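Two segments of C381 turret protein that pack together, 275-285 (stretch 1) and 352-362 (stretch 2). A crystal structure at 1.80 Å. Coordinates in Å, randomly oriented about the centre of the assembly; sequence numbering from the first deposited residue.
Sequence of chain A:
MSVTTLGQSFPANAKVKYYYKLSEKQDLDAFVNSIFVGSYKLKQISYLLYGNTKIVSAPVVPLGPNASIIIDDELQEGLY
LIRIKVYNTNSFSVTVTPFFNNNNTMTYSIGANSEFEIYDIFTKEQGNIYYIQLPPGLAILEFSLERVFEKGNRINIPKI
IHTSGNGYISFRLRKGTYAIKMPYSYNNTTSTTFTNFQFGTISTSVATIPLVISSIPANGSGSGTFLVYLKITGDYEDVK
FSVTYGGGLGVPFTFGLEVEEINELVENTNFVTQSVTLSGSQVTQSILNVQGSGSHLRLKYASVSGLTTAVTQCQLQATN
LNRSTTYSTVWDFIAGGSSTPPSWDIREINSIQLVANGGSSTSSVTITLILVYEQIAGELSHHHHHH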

# COMPACT_ATOMS: atom_id res chain seq x y z
N SER A 275 10.57 14.80 40.92
CA SER A 275 11.13 15.95 41.62
C SER A 275 12.64 15.92 41.61
O SER A 275 13.26 14.86 41.60
CB SER A 275 10.61 16.03 43.05
OG SER A 275 9.27 16.49 43.06
N VAL A 276 13.23 17.11 41.62
CA VAL A 276 14.68 17.25 41.66
C VAL A 276 15.01 18.37 42.61
O VAL A 276 14.46 19.47 42.52
CB VAL A 276 15.26 17.57 40.27
CG1 VAL A 276 16.74 17.86 40.39
CG2 VAL A 276 15.02 16.40 39.33
N THR A 277 15.91 18.09 43.55
CA THR A 277 16.31 19.09 44.52
C THR A 277 17.67 19.66 44.17
O THR A 277 18.64 18.92 44.01
CB THR A 277 16.33 18.52 45.95
OG1 THR A 277 14.99 18.18 46.34
CG2 THR A 277 16.88 19.53 46.92
N LEU A 278 17.73 20.98 44.06
CA LEU A 278 18.94 21.66 43.60
C LEU A 278 19.58 22.41 44.74
O LEU A 278 18.90 23.15 45.47
CB LEU A 278 18.60 22.62 42.45
CG LEU A 278 17.95 21.99 41.22
CD1 LEU A 278 17.43 23.06 40.26
CD2 LEU A 278 18.92 21.06 40.51
N SER A 279 20.88 22.25 44.90
CA SER A 279 21.59 22.92 45.99
C SER A 279 22.97 23.40 45.57
O SER A 279 23.95 23.20 46.30
CB SER A 279 21.69 21.98 47.19
OG SER A 279 22.27 20.75 46.81
N GLY A 280 23.05 24.04 44.41
CA GLY A 280 24.28 24.68 43.97
C GLY A 280 25.05 23.96 42.87
O GLY A 280 25.91 24.55 42.22
N SER A 281 24.73 22.69 42.66
CA SER A 281 25.46 21.90 41.67
C SER A 281 24.54 21.42 40.58
O SER A 281 23.35 21.20 40.80
CB SER A 281 26.15 20.71 42.34
OG SER A 281 27.15 21.15 43.25
N GLN A 282 25.09 21.25 39.38
CA GLN A 282 24.32 20.70 38.28
C GLN A 282 23.91 19.26 38.60
O GLN A 282 24.71 18.47 39.12
CB GLN A 282 25.13 20.74 36.98
CG GLN A 282 24.33 20.28 35.78
CD GLN A 282 25.17 20.19 34.54
OE1 GLN A 282 25.98 19.27 34.39
NE2 GLN A 282 24.99 21.13 33.63
N VAL A 283 22.67 18.93 38.30
CA VAL A 283 22.17 17.58 38.47
C VAL A 283 21.67 17.07 37.13
O VAL A 283 20.96 17.78 36.42
CB VAL A 283 21.01 17.54 39.47
CG1 VAL A 283 20.34 16.17 39.45
CG2 VAL A 283 21.49 17.88 40.86
N THR A 284 22.07 15.85 36.78
CA THR A 284 21.52 15.18 35.61
C THR A 284 20.66 14.02 36.09
O THR A 284 21.18 13.03 36.61
CB THR A 284 22.62 14.69 34.65
OG1 THR A 284 23.35 15.81 34.14
CG2 THR A 284 22.02 13.92 33.51
N GLN A 285 19.35 14.16 35.93
CA GLN A 285 18.41 13.17 36.44
C GLN A 285 17.78 12.37 35.32
O GLN A 285 17.12 12.93 34.45
CB GLN A 285 17.32 13.88 37.24
CG GLN A 285 16.17 12.98 37.65
CD GLN A 285 16.55 12.02 38.74
OE1 GLN A 285 16.97 12.44 39.83
NE2 GLN A 285 16.43 10.73 38.47
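Stretch 2 352-362: IQLVANGGSST

Stretch 2 enters as a strand, 352-358, and leaves as a loop, 359-362. It runs antiparallel to strand 283-285: the axes approach to 4.7 Å, and their N-to-C directions differ by 162°. Against strand 275-278 the same axis lies farther off, at 7.2 Å, and crosses at -35°.

The register follows from the backbone hydrogen bonds. V283 N donates to A356 O (2.8 Å, 173° at the hydrogen) and A356 N returns to V283 O (2.9 Å, 165°); Q285 N donates to L354 O (2.8 Å, 176°) and L354 N to Q285 O (2.8 Å, 167°). Two such reciprocal pairs bracket the non-hydrogen-bonded pair T284-V355, whose CA atoms are 4.5 Å apart. The carbonyls also receive CA-H contacts: T284 CA lies 3.5 Å from L354 O, V355 CA 3.4 Å from V283 O, and Q282 CA 3.3 Å from A356 O.

Beyond the ladder, one further bond ties the turn of stretch 1 to the strand end: G280 N to G358 O, 2.7 Å and 152°. S279 N is 3.5 Å from G358 O, but its angle is too poor for a bond. N357 OD1 likewise stands 3.4 Å from Q282 N without suitable geometry; it accepts instead a weak bond within its own stretch, from G358 N (2.7 Å, 128°). The amide nitrogens of Q282 and Q353, NE2 in each, are satisfied elsewhere in the structure.

The side chains of V283, Q285, L354 and A356 share one sheet face, those of T284 and V355 the other. From strand 275-278, the side chains of V276 and L278 reach across: V276 CG2 meets L354 CD2 at 4.2 Å and L278 CD2 meets A356 CB at 3.8 Å, while L278 also touches backbone, its CB 3.4 Å from G358 O. At G359, phi is 69°, and an ideal CB would fall 2.3 Å from L278 O, a clash that glycine avoids.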

# COMPACT_ATOMS: atom_id res chain seq x y z
N ILE A 352 15.30 9.75 28.15
CA ILE A 352 14.98 11.12 28.54
C ILE A 352 15.69 11.45 29.85
O ILE A 352 15.65 10.66 30.78
CB ILE A 352 13.49 11.29 28.83
CG1 ILE A 352 12.66 10.75 27.68
CG2 ILE A 352 13.16 12.76 29.09
CD1 ILE A 352 12.89 11.47 26.40
N GLN A 353 16.30 12.63 29.93
CA GLN A 353 16.87 13.10 31.19
C GLN A 353 16.60 14.60 31.40
O GLN A 353 16.34 15.34 30.44
CB GLN A 353 18.38 12.81 31.26
CG GLN A 353 19.19 13.60 30.24
CD GLN A 353 20.66 13.22 30.23
OE1 GLN A 353 21.03 12.12 30.66
NE2 GLN A 353 21.51 14.13 29.74
N LEU A 354 16.62 15.02 32.65
CA LEU A 354 16.50 16.44 32.99
C LEU A 354 17.83 16.92 33.54
O LEU A 354 18.39 16.33 34.48
CB LEU A 354 15.42 16.65 34.04
CG LEU A 354 15.13 18.11 34.40
CD1 LEU A 354 14.43 18.81 33.25
CD2 LEU A 354 14.28 18.18 35.65
N VAL A 355 18.34 17.98 32.95
CA VAL A 355 19.58 18.57 33.43
C VAL A 355 19.22 19.91 34.04
O VAL A 355 18.61 20.75 33.39
CB VAL A 355 20.60 18.75 32.29
CG1 VAL A 355 21.89 19.36 32.83
CG2 VAL A 355 20.90 17.41 31.62
N ALA A 356 19.58 20.10 35.30
CA ALA A 356 19.16 21.29 36.02
C ALA A 356 20.27 21.78 36.93
O ALA A 356 21.15 21.01 37.33
CB ALA A 356 17.89 21.01 36.81
N ASN A 357 20.22 23.06 37.26
CA ASN A 357 21.19 23.65 38.16
C ASN A 357 20.57 24.85 38.85
O ASN A 357 19.66 25.49 38.31
CB ASN A 357 22.46 24.04 37.40
CG ASN A 357 23.64 24.28 38.32
OD1 ASN A 357 23.52 24.22 39.55
ND2 ASN A 357 24.80 24.55 37.73
N GLY A 358 21.06 25.17 40.04
CA GLY A 358 20.51 26.26 40.81
C GLY A 358 20.52 25.98 42.31
O GLY A 358 21.08 24.98 42.75
N GLY A 359 19.90 26.86 43.08
CA GLY A 359 19.90 26.74 44.52
C GLY A 359 21.28 26.97 45.08
O GLY A 359 22.20 27.33 44.34
N SER A 360 21.43 26.78 46.39
CA SER A 360 22.73 26.92 47.04
C SER A 360 22.90 25.88 48.14
O SER A 360 21.94 25.22 48.54
CB SER A 360 22.88 28.32 47.62
OG SER A 360 21.96 28.54 48.68
N SER A 361 24.12 25.73 48.62
CA SER A 361 24.43 24.77 49.67
C SER A 361 23.65 25.05 50.95
O SER A 361 23.54 24.18 51.82
CB SER A 361 25.93 24.81 49.97
OG SER A 361 26.30 26.10 50.42
N THR A 362 23.10 26.26 51.07
CA THR A 362 22.38 26.67 52.27
C THR A 362 20.89 26.85 52.01
O THR A 362 20.09 26.92 52.94
CB THR A 362 22.92 28.00 52.81
OG1 THR A 362 22.51 29.08 51.95
CG2 THR A 362 24.44 27.97 52.89